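Local structure of aminoglycoside acetyltransferase meta-AAC0020 (Uncultured bacterium, 5F47) at residues P22-L27 against Q49-Q54; L27-E32 against K38-P43; K106-T111 against D136-T141. The protein probably transfers the acetyl group of acetyl-coenzyme A to an amino group of aminoglycoside antibiotics, as a resistance enzyme of the GNAT family. All blocks are in the same frame, centred on the assembly; numbering follows the deposited sequence.

Contact 1 (P22-L27 against Q49-Q54); sequences PKFIQL and QKLLNQ. With CA (calcium ion), chain I.
Phe-24 reaches from helix 21-34 to helix 45-53, points its ring edge at Leu-51 and also touches Leu-52. The far end of the ring meets the first of them: Phe-24 CZ lies 3.9 Å from Leu-51 CD2, and that methyl stands at the ring edge, close to its plane, the two side chains crossing at about a right angle. Leu-52 comes from the other helix in the opposite direction, so that it slides past the phenylalanine, and its CD1 approaches Phe-24 CD2 obliquely at 4.1 Å. With CG anti to the backbone N (chi1 -170°), the ring of Phe-24 is carried across the space between the two segments, whose nearest CA atoms, those of Phe-24 and Leu-52, are still 8.0 Å apart. The contact is wholly apolar and buried, and it joins the two helices that follow the first strand of the GNAT fold; the same Phe-24 also packs on Val-59 of strand 57-64, which ties the helix pair to the central sheet. Leu-51 touches Phe-57 of that strand and Gln-79 of the second subunit. Further along, Gln-49 NE2 donates to Asn-53 OD1 at 3.0 Å, coming from above the carbonyl plane, and to the backbone O of Glu-18. Asn-53 uses its backbone instead for the metal: its O binds a calcium ion at 2.4 Å, together with Glu-18, Asn-55 and four waters, one of which lies 2.9 Å from Leu-52 O.

Contact 2 (L27-E32 against K38-P43); sequences LIRLFE and KNFSIP. With CA (calcium ion), chain L.
With CG anti to the backbone N (chi1 176°), Phe-40 sends its ring toward helix 21-34, while a bend at chi2 (-55°) swings the guanidinium of Arg-29 to the ring edge and to Ile-42. Phe-40 CZ rests 3.8 Å from Ile-28 CG2, and that methyl also touches Ile-42 CD1. The guanidinium stands nearly upright to the phenyl ring, the planes 87° apart; Ile-42 CB lies over one of its faces, toward the rim, and Ile-42 CG2 is 3.5 Å from Arg-29 NH2. The carboxylate of Glu-32 is turned steeply from the ring plane, with OE2 at the ring edge and CD 3.6 Å from Phe-40 CD2. Its OE1 accepts a hydrogen bond from Arg-29 NH1 at 3.0 Å, part of a salt bridge, on the syn side but out of the carboxylate plane. Waters carry the polar link to the loop: one joins Arg-29 NH1 to Ile-42 N and Phe-40 O, and another accepts from Phe-40 N and donates to Glu-32 OE2. Ile-28 and Ile-42 both continue onto Leu-48 of helix 45-53. The result is an irregular connection folded back along its preceding helix, between the first two helices of the GNAT fold.

Contact 3 (K106-T111 against D136-T141); sequences KLITAT and DFYRST
Within 106-111, Ile-108 makes the contact with segment 136-141, using three different carbons; Lys-105, just before, also touches Phe-137 and Ser-140. Ile-108 CG1 lies 4.0 Å from Phe-137 CZ, at the edge of that ring and near its plane, the two side chains sliding past each other in opposite directions. Its CD1 comes to the edge of the Tyr-138 ring, 4.2 Å from CE1, and its CG2 faces CB of Thr-141 at the same distance. CG1 beside the backbone N (chi1 -70°) and CG2 anti to it spread the branches, and chi2 (-68°) sets CD1, so that one side chain serves all three partners.

The partners also hold one another. Phe-137 CD2 sits over the centre of the Tyr-138 ring, 3.7 Å above its plane, and Tyr-138 CE1 in turn lies at the edge of the Phe-137 ring. Thr-141 CG2 covers part of one face of Phe-137. Behind them, a type I beta turn from Tyr-138 to Thr-141 brings the chain round: Tyr-138 O accepts both Thr-141 N and Thr-141 OG1, the hydroxyl 2.7 Å away and on a lone pair in the carbonyl plane. Phe-137 O accepts Ser-140 N. In helix 103-117, Thr-111 OG1 and N reach Leu-107 O from opposite faces of its plane.

Further out, Ile-108, Phe-137 and Tyr-138 all pack on Leu-92 of strand 86-94, and Tyr-154 of the second subunit reaches Ile-108, Tyr-138 and the hydroxyl of Thr-141. Helix 103-117 joins the parallel neighbours 86-94 and 122-128 in a beta-alpha-beta crossover, and it begins within the Q-x-x-G-x-G sequence that, as in GNAT relatives, probably binds the pyrophosphate of coenzyme A.

In the fold
Contacts 1 and 2 belong to one neighbourhood: both use helix 21-34, share Leu-27, and have centres about 13 Å apart. Ile-25 of the first reaches Ile-42 of the second, CG2 to CD1 at 4.0 Å. Along the chain contact 2 is nested inside the loop that contact 1 closes, and together they hold the two N-terminal helices and their connection together. Contact 3 follows in series and joins the helices around strand 122-128, on the opposite side of the chain's centre, its centre about 22 and 23 Å from the other two. Strand 86-94 is touched by residues of contacts 2 and 3. Both regions meet the second subunit, so both contribute to the dimer contact.

Contact 1 (P22-L27 against Q49-Q54)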
loop_
_atom_site.group_PDB
_atom_site.type_symbol
_atom_site.label_atom_id
_atom_site.label_comp_id
_atom_site.label_asym_id
_atom_site.label_seq_id
_atom_site.Cartn_x
_atom_site.Cartn_y
_atom_site.Cartn_z
ATOM N N PRO B 22 -8.185 -22.505 -4.389
ATOM C CA PRO B 22 -7.167 -23.494 -4.007
ATOM C C PRO B 22 -5.735 -23.059 -4.300
ATOM O O PRO B 22 -4.863 -23.289 -3.460
ATOM C CB PRO B 22 -7.537 -24.721 -4.853
ATOM C CG PRO B 22 -8.993 -24.595 -5.043
ATOM C CD PRO B 22 -9.213 -23.124 -5.253
ATOM N N LYS B 23 -5.492 -22.441 -5.456
ATOM C CA LYS B 23 -4.150 -21.962 -5.765
ATOM C C LYS B 23 -3.766 -20.795 -4.863
ATOM O O LYS B 23 -2.603 -20.651 -4.502
ATOM C CB LYS B 23 -4.040 -21.562 -7.238
ATOM C CG LYS B 23 -3.978 -22.764 -8.173
ATOM C CD LYS B 23 -4.024 -22.332 -9.630
ATOM C CE LYS B 23 -4.027 -23.535 -10.568
ATOM N NZ LYS B 23 -4.298 -23.123 -11.974
ATOM N N PHE B 24 -4.743 -19.968 -4.493
ATOM C CA PHE B 24 -4.493 -18.848 -3.587
ATOM C C PHE B 24 -4.022 -19.384 -2.227
ATOM O O PHE B 24 -3.036 -18.895 -1.669
ATOM C CB PHE B 24 -5.767 -18.009 -3.449
ATOM C CG PHE B 24 -5.599 -16.684 -2.729
ATOM C CD1 PHE B 24 -4.374 -16.025 -2.643
ATOM C CD2 PHE B 24 -6.709 -16.093 -2.137
ATOM C CE1 PHE B 24 -4.274 -14.797 -1.965
ATOM C CE2 PHE B 24 -6.626 -14.884 -1.486
ATOM C CZ PHE B 24 -5.412 -14.231 -1.387
ATOM N N ILE B 25 -4.704 -20.411 -1.733
ATOM C CA ILE B 25 -4.326 -21.036 -0.465
ATOM C C ILE B 25 -2.943 -21.669 -0.569
ATOM O O ILE B 25 -2.129 -21.530 0.351
ATOM C CB ILE B 25 -5.381 -22.065 -0.030
ATOM C CG1 ILE B 25 -6.649 -21.315 0.379
ATOM C CG2 ILE B 25 -4.882 -22.934 1.144
ATOM C CD1 ILE B 25 -7.828 -22.217 0.695
ATOM N N GLN B 26 -2.652 -22.335 -1.685
ATOM C CA GLN B 26 -1.297 -22.861 -1.900
ATOM C C GLN B 26 -0.250 -21.754 -1.833
ATOM O O GLN B 26 0.816 -21.931 -1.228
ATOM C CB GLN B 26 -1.185 -23.574 -3.247
ATOM C CG GLN B 26 -1.801 -24.945 -3.323
ATOM C CD GLN B 26 -1.632 -25.536 -4.712
ATOM O OE1 GLN B 26 -0.507 -25.767 -5.172
ATOM N NE2 GLN B 26 -2.748 -25.760 -5.398
ATOM N N LEU B 27 -0.540 -20.611 -2.455
ATOM C CA LEU B 27 0.397 -19.495 -2.413
ATOM C C LEU B 27 0.580 -18.980 -0.988
ATOM O O LEU B 27 1.700 -18.696 -0.570
ATOM C CB LEU B 27 -0.063 -18.351 -3.324
ATOM C CG LEU B 27 0.918 -17.173 -3.346
ATOM C CD1 LEU B 27 2.302 -17.599 -3.858
ATOM C CD2 LEU B 27 0.367 -16.019 -4.180
ATOM N N GLN B 49 -11.989 -16.005 -0.065
ATOM C CA GLN B 49 -12.727 -15.929 -1.320
ATOM C C GLN B 49 -13.175 -14.497 -1.590
ATOM O O GLN B 49 -13.095 -14.018 -2.719
ATOM C CB GLN B 49 -13.939 -16.861 -1.314
ATOM C CG GLN B 49 -14.706 -16.884 -2.644
ATOM C CD GLN B 49 -13.882 -17.471 -3.773
ATOM O OE1 GLN B 49 -13.483 -18.634 -3.710
ATOM N NE2 GLN B 49 -13.623 -16.672 -4.814
ATOM N N LYS B 50 -13.650 -13.819 -0.552
ATOM C CA LYS B 50 -14.077 -12.425 -0.673
ATOM C C LYS B 50 -12.937 -11.544 -1.170
ATOM O O LYS B 50 -13.118 -10.691 -2.045
ATOM C CB LYS B 50 -14.599 -11.915 0.673
ATOM C CG LYS B 50 -15.309 -10.571 0.618
ATOM C CD LYS B 50 -15.967 -10.244 1.961
ATOM C CE LYS B 50 -16.511 -8.818 2.001
ATOM N NZ LYS B 50 -17.233 -8.519 3.276
ATOM N N LEU B 51 -11.753 -11.743 -0.607
ATOM C CA LEU B 51 -10.576 -11.010 -1.071
ATOM C C LEU B 51 -10.227 -11.318 -2.536
ATOM O O LEU B 51 -10.011 -10.401 -3.325
ATOM C CB LEU B 51 -9.391 -11.314 -0.149
ATOM C CG LEU B 51 -8.023 -10.755 -0.550
ATOM C CD1 LEU B 51 -8.101 -9.251 -0.700
ATOM C CD2 LEU B 51 -6.978 -11.141 0.497
ATOM N N LEU B 52 -10.206 -12.597 -2.911
ATOM C CA LEU B 52 -9.929 -12.985 -4.290
ATOM C C LEU B 52 -10.948 -12.394 -5.253
ATOM O O LEU B 52 -10.620 -12.122 -6.422
ATOM C CB LEU B 52 -9.896 -14.511 -4.405
ATOM C CG LEU B 52 -9.314 -15.131 -5.668
ATOM C CD1 LEU B 52 -7.858 -14.720 -5.799
ATOM C CD2 LEU B 52 -9.441 -16.643 -5.590
ATOM N N ASN B 53 -12.180 -12.194 -4.778
ATOM C CA ASN B 53 -13.249 -11.598 -5.586
ATOM C C ASN B 53 -13.117 -10.090 -5.811
ATOM O O ASN B 53 -13.758 -9.548 -6.705
ATOM C CB ASN B 53 -14.625 -11.847 -4.942
ATOM C CG ASN B 53 -15.117 -13.275 -5.105
ATOM O OD1 ASN B 53 -14.605 -14.048 -5.917
ATOM N ND2 ASN B 53 -16.133 -13.629 -4.328
ATOM N N GLN B 54 -12.322 -9.407 -4.985
ATOM C CA GLN B 54 -12.207 -7.946 -5.101
ATOM C C GLN B 54 -11.605 -7.563 -6.448
ATOM O O GLN B 54 -10.702 -8.235 -6.946
ATOM C CB GLN B 54 -11.359 -7.357 -3.963
ATOM C CG GLN B 54 -11.951 -7.578 -2.576
ATOM C CD GLN B 54 -11.103 -7.031 -1.436
ATOM O OE1 GLN B 54 -11.327 -7.370 -0.263
ATOM N NE2 GLN B 54 -10.141 -6.168 -1.761
HETATM CA CA CA I . -14.205 -9.895 -9.025
HETATM O O HOH W 1 -11.800 -10.659 -8.680
HETATM O O HOH W 2 -16.023 -8.978 -7.836
HETATM O O HOH W 3 -15.816 -9.489 -10.740
HETATM O O HOH W 4 -13.159 -10.341 -11.114
#

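Contact 2 (L27-E32 against K38-P43)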
loop_
_atom_site.group_PDB
_atom_site.type_symbol
_atom_site.label_atom_id
_atom_site.label_comp_id
_atom_site.label_asym_id
_atom_site.label_seq_id
_atom_site.Cartn_x
_atom_site.Cartn_y
_atom_site.Cartn_z
ATOM N N LEU B 27 -0.540 -20.611 -2.455
ATOM C CA LEU B 27 0.397 -19.495 -2.413
ATOM C C LEU B 27 0.580 -18.980 -0.988
ATOM O O LEU B 27 1.700 -18.696 -0.570
ATOM C CB LEU B 27 -0.063 -18.351 -3.324
ATOM C CG LEU B 27 0.918 -17.173 -3.346
ATOM C CD1 LEU B 27 2.302 -17.599 -3.858
ATOM C CD2 LEU B 27 0.367 -16.019 -4.180
ATOM N N ILE B 28 -0.518 -18.879 -0.242
ATOM C CA ILE B 28 -0.448 -18.389 1.128
ATOM C C ILE B 28 0.410 -19.347 1.966
ATOM O O ILE B 28 1.232 -18.902 2.763
ATOM C CB ILE B 28 -1.848 -18.223 1.727
ATOM C CG1 ILE B 28 -2.586 -17.091 1.005
ATOM C CG2 ILE B 28 -1.755 -17.919 3.228
ATOM C CD1 ILE B 28 -4.097 -17.104 1.223
ATOM N N ARG B 29 0.261 -20.655 1.757
ATOM C CA ARG B 29 1.130 -21.612 2.447
ATOM C C ARG B 29 2.586 -21.473 2.024
ATOM O O ARG B 29 3.487 -21.683 2.826
ATOM C CB ARG B 29 0.670 -23.052 2.206
ATOM C CG ARG B 29 -0.679 -23.381 2.841
ATOM C CD ARG B 29 -0.692 -23.090 4.338
ATOM N NE ARG B 29 -1.910 -23.588 4.973
ATOM C CZ ARG B 29 -2.206 -23.407 6.257
ATOM N NH1 ARG B 29 -1.374 -22.738 7.054
ATOM N NH2 ARG B 29 -3.341 -23.892 6.742
ATOM N N LEU B 30 2.824 -21.137 0.756
ATOM C CA LEU B 30 4.190 -20.908 0.305
ATOM C C LEU B 30 4.784 -19.701 1.031
ATOM O O LEU B 30 5.938 -19.738 1.468
ATOM C CB LEU B 30 4.226 -20.718 -1.210
ATOM C CG LEU B 30 5.595 -20.727 -1.891
ATOM C CD1 LEU B 30 5.470 -21.258 -3.313
ATOM C CD2 LEU B 30 6.152 -19.316 -1.907
ATOM N N PHE B 31 3.993 -18.636 1.163
ATOM C CA PHE B 31 4.420 -17.449 1.907
ATOM C C PHE B 31 4.768 -17.827 3.353
ATOM O O PHE B 31 5.789 -17.393 3.895
ATOM C CB PHE B 31 3.325 -16.376 1.925
ATOM C CG PHE B 31 3.097 -15.666 0.609
ATOM C CD1 PHE B 31 4.068 -15.633 -0.379
ATOM C CD2 PHE B 31 1.909 -14.993 0.399
ATOM C CE1 PHE B 31 3.833 -14.940 -1.603
ATOM C CE2 PHE B 31 1.668 -14.317 -0.784
ATOM C CZ PHE B 31 2.630 -14.279 -1.783
ATOM N N GLU B 32 3.902 -18.606 3.982
ATOM C CA GLU B 32 4.128 -19.018 5.366
ATOM C C GLU B 32 5.462 -19.751 5.516
ATOM O O GLU B 32 6.195 -19.544 6.492
ATOM C CB GLU B 32 2.989 -19.913 5.852
ATOM C CG GLU B 32 3.206 -20.449 7.275
ATOM C CD GLU B 32 2.188 -21.504 7.693
ATOM O OE1 GLU B 32 1.522 -22.118 6.828
ATOM O OE2 GLU B 32 2.059 -21.732 8.908
ATOM N N LYS B 38 5.674 -17.280 12.059
ATOM C CA LYS B 38 5.397 -17.963 13.319
ATOM C C LYS B 38 3.930 -17.850 13.719
ATOM O O LYS B 38 3.312 -16.793 13.569
ATOM C CB LYS B 38 6.261 -17.400 14.453
ATOM C CG LYS B 38 7.757 -17.537 14.261
ATOM C CD LYS B 38 8.517 -17.061 15.503
ATOM C CE LYS B 38 10.004 -17.385 15.394
ATOM N NZ LYS B 38 10.638 -16.807 14.176
ATOM N N ASN B 39 3.395 -18.938 14.257
ATOM C CA ASN B 39 2.039 -18.955 14.803
ATOM C C ASN B 39 0.982 -18.441 13.832
ATOM O O ASN B 39 0.130 -17.641 14.199
ATOM C CB ASN B 39 1.997 -18.147 16.106
ATOM C CG ASN B 39 2.840 -18.762 17.183
ATOM O OD1 ASN B 39 2.920 -19.995 17.304
ATOM N ND2 ASN B 39 3.461 -17.916 18.016
ATOM N N PHE B 40 1.044 -18.903 12.589
ATOM C CA PHE B 40 0.092 -18.494 11.574
ATOM C C PHE B 40 -1.161 -19.379 11.561
ATOM O O PHE B 40 -1.070 -20.611 11.543
ATOM C CB PHE B 40 0.777 -18.502 10.199
ATOM C CG PHE B 40 -0.144 -18.175 9.076
ATOM C CD1 PHE B 40 -0.736 -16.924 8.997
ATOM C CD2 PHE B 40 -0.438 -19.116 8.099
ATOM C CE1 PHE B 40 -1.593 -16.604 7.970
ATOM C CE2 PHE B 40 -1.301 -18.798 7.061
ATOM C CZ PHE B 40 -1.877 -17.538 6.998
ATOM N N SER B 41 -2.323 -18.733 11.631
ATOM C CA SER B 41 -3.625 -19.391 11.468
ATOM C C SER B 41 -4.262 -18.818 10.227
ATOM O O SER B 41 -4.604 -17.633 10.193
ATOM C CB SER B 41 -4.553 -19.164 12.673
ATOM O OG SER B 41 -4.221 -19.985 13.770
ATOM N N ILE B 42 -4.409 -19.630 9.190
ATOM C CA ILE B 42 -4.938 -19.101 7.936
ATOM C C ILE B 42 -6.389 -18.639 8.175
ATOM O O ILE B 42 -7.129 -19.286 8.897
ATOM C CB ILE B 42 -4.832 -20.153 6.795
ATOM C CG1 ILE B 42 -5.063 -19.493 5.438
ATOM C CG2 ILE B 42 -5.764 -21.353 7.039
ATOM C CD1 ILE B 42 -4.731 -20.416 4.262
ATOM N N PRO B 43 -6.773 -17.473 7.617
ATOM C CA PRO B 43 -8.175 -17.046 7.734
ATOM C C PRO B 43 -9.116 -18.044 7.079
ATOM O O PRO B 43 -8.651 -18.845 6.269
ATOM C CB PRO B 43 -8.200 -15.715 6.978
ATOM C CG PRO B 43 -6.805 -15.224 7.029
ATOM C CD PRO B 43 -5.935 -16.440 6.983
HETATM CA CA CA L . 3.142 -21.806 18.793
HETATM O O HOH W 5 -2.953 -22.152 9.357
HETATM O O HOH W 6 0.173 -22.797 10.204
HETATM O O HOH W 7 3.156 -20.557 11.284
HETATM O O HOH W 8 1.943 -23.496 18.726
HETATM O O HOH W 9 5.296 -21.486 17.322
#

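Contact 3 (K106-T111 against D136-T141)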
loop_
_atom_site.group_PDB
_atom_site.type_symbol
_atom_site.label_atom_id
_atom_site.label_comp_id
_atom_site.label_asym_id
_atom_site.label_seq_id
_atom_site.Cartn_x
_atom_site.Cartn_y
_atom_site.Cartn_z
ATOM N N LYS B 106 10.050 -13.576 -14.011
ATOM C CA LYS B 106 8.901 -13.769 -14.892
ATOM C C LYS B 106 7.603 -13.325 -14.227
ATOM O O LYS B 106 6.724 -12.804 -14.904
ATOM C CB LYS B 106 8.811 -15.232 -15.349
ATOM C CG LYS B 106 9.892 -15.617 -16.359
ATOM C CD LYS B 106 9.954 -17.118 -16.598
ATOM C CE LYS B 106 10.997 -17.428 -17.671
ATOM N NZ LYS B 106 11.285 -18.878 -17.871
ATOM N N LEU B 107 7.498 -13.472 -12.902
ATOM C CA LEU B 107 6.335 -12.974 -12.177
ATOM C C LEU B 107 6.254 -11.443 -12.257
ATOM O O LEU B 107 5.185 -10.884 -12.513
ATOM C CB LEU B 107 6.384 -13.429 -10.701
ATOM C CG LEU B 107 6.003 -14.895 -10.468
ATOM C CD1 LEU B 107 6.373 -15.330 -9.064
ATOM C CD2 LEU B 107 4.508 -15.123 -10.745
ATOM N N ILE B 108 7.385 -10.769 -12.042
ATOM C CA ILE B 108 7.418 -9.314 -12.120
ATOM C C ILE B 108 7.108 -8.828 -13.537
ATOM O O ILE B 108 6.316 -7.895 -13.713
ATOM C CB ILE B 108 8.781 -8.767 -11.662
ATOM C CG1 ILE B 108 8.938 -8.957 -10.149
ATOM C CG2 ILE B 108 8.954 -7.267 -12.049
ATOM C CD1 ILE B 108 8.001 -8.096 -9.302
ATOM N N THR B 109 7.697 -9.474 -14.537
ATOM C CA THR B 109 7.423 -9.097 -15.921
ATOM C C THR B 109 5.932 -9.229 -16.253
ATOM O O THR B 109 5.349 -8.323 -16.853
ATOM C CB THR B 109 8.262 -9.936 -16.885
ATOM O OG1 THR B 109 9.655 -9.647 -16.672
ATOM C CG2 THR B 109 7.910 -9.614 -18.337
ATOM N N ALA B 110 5.309 -10.337 -15.856
ATOM C CA ALA B 110 3.894 -10.558 -16.171
ATOM C C ALA B 110 3.007 -9.543 -15.462
ATOM O O ALA B 110 2.016 -9.061 -16.007
ATOM C CB ALA B 110 3.487 -11.978 -15.788
ATOM N N THR B 111 3.386 -9.221 -14.235
ATOM C CA THR B 111 2.628 -8.290 -13.430
ATOM C C THR B 111 2.684 -6.903 -14.037
ATOM O O THR B 111 1.649 -6.258 -14.226
ATOM C CB THR B 111 3.165 -8.268 -12.000
ATOM O OG1 THR B 111 2.971 -9.561 -11.427
ATOM C CG2 THR B 111 2.426 -7.233 -11.136
ATOM N N ASP B 136 18.772 -7.921 -3.821
ATOM C CA ASP B 136 19.504 -8.261 -5.025
ATOM C C ASP B 136 18.519 -8.681 -6.105
ATOM O O ASP B 136 18.724 -8.376 -7.275
ATOM C CB ASP B 136 20.534 -9.356 -4.761
ATOM C CG ASP B 136 21.761 -9.216 -5.650
ATOM O OD1 ASP B 136 22.334 -8.099 -5.712
ATOM O OD2 ASP B 136 22.146 -10.212 -6.294
ATOM N N PHE B 137 17.435 -9.345 -5.715
ATOM C CA PHE B 137 16.418 -9.738 -6.683
ATOM C C PHE B 137 15.762 -8.526 -7.350
ATOM O O PHE B 137 15.722 -8.442 -8.591
ATOM C CB PHE B 137 15.316 -10.602 -6.045
ATOM C CG PHE B 137 14.137 -10.787 -6.961
ATOM C CD1 PHE B 137 14.224 -11.660 -8.049
ATOM C CD2 PHE B 137 12.999 -10.005 -6.810
ATOM C CE1 PHE B 137 13.168 -11.789 -8.927
ATOM C CE2 PHE B 137 11.953 -10.129 -7.697
ATOM C CZ PHE B 137 12.028 -11.014 -8.744
ATOM N N TYR B 138 15.247 -7.589 -6.558
ATOM C CA TYR B 138 14.527 -6.475 -7.173
ATOM C C TYR B 138 15.468 -5.626 -8.031
ATOM O O TYR B 138 15.067 -5.117 -9.075
ATOM C CB TYR B 138 13.813 -5.619 -6.123
ATOM C CG TYR B 138 12.590 -6.320 -5.572
ATOM C CD1 TYR B 138 11.505 -6.608 -6.388
ATOM C CD2 TYR B 138 12.526 -6.702 -4.245
ATOM C CE1 TYR B 138 10.392 -7.264 -5.903
ATOM C CE2 TYR B 138 11.408 -7.368 -3.750
ATOM C CZ TYR B 138 10.352 -7.647 -4.592
ATOM O OH TYR B 138 9.226 -8.296 -4.116
ATOM N N ARG B 139 16.725 -5.527 -7.627
ATOM C CA ARG B 139 17.678 -4.730 -8.393
ATOM C C ARG B 139 18.020 -5.380 -9.721
ATOM O O ARG B 139 18.642 -4.738 -10.568
ATOM C CB ARG B 139 18.926 -4.484 -7.558
ATOM C CG ARG B 139 18.650 -3.498 -6.445
ATOM C CD ARG B 139 19.711 -3.522 -5.355
ATOM N NE ARG B 139 19.435 -2.480 -4.361
ATOM C CZ ARG B 139 19.914 -2.456 -3.123
ATOM N NH1 ARG B 139 20.685 -3.444 -2.680
ATOM N NH2 ARG B 139 19.606 -1.444 -2.310
ATOM N N SER B 140 17.588 -6.624 -9.917
ATOM C CA SER B 140 17.826 -7.345 -11.170
ATOM C C SER B 140 16.623 -7.311 -12.116
ATOM O O SER B 140 16.630 -7.968 -13.165
ATOM C CB SER B 140 18.197 -8.806 -10.879
ATOM O OG SER B 140 17.049 -9.583 -10.566
ATOM N N THR B 141 15.589 -6.557 -11.747
ATOM C CA THR B 141 14.354 -6.498 -12.533
ATOM C C THR B 141 14.200 -5.183 -13.294
ATOM O O THR B 141 13.121 -4.868 -13.772
ATOM C CB THR B 141 13.106 -6.697 -11.635
ATOM O OG1 THR B 141 13.020 -5.625 -10.682
ATOM C CG2 THR B 141 13.189 -8.045 -10.903
#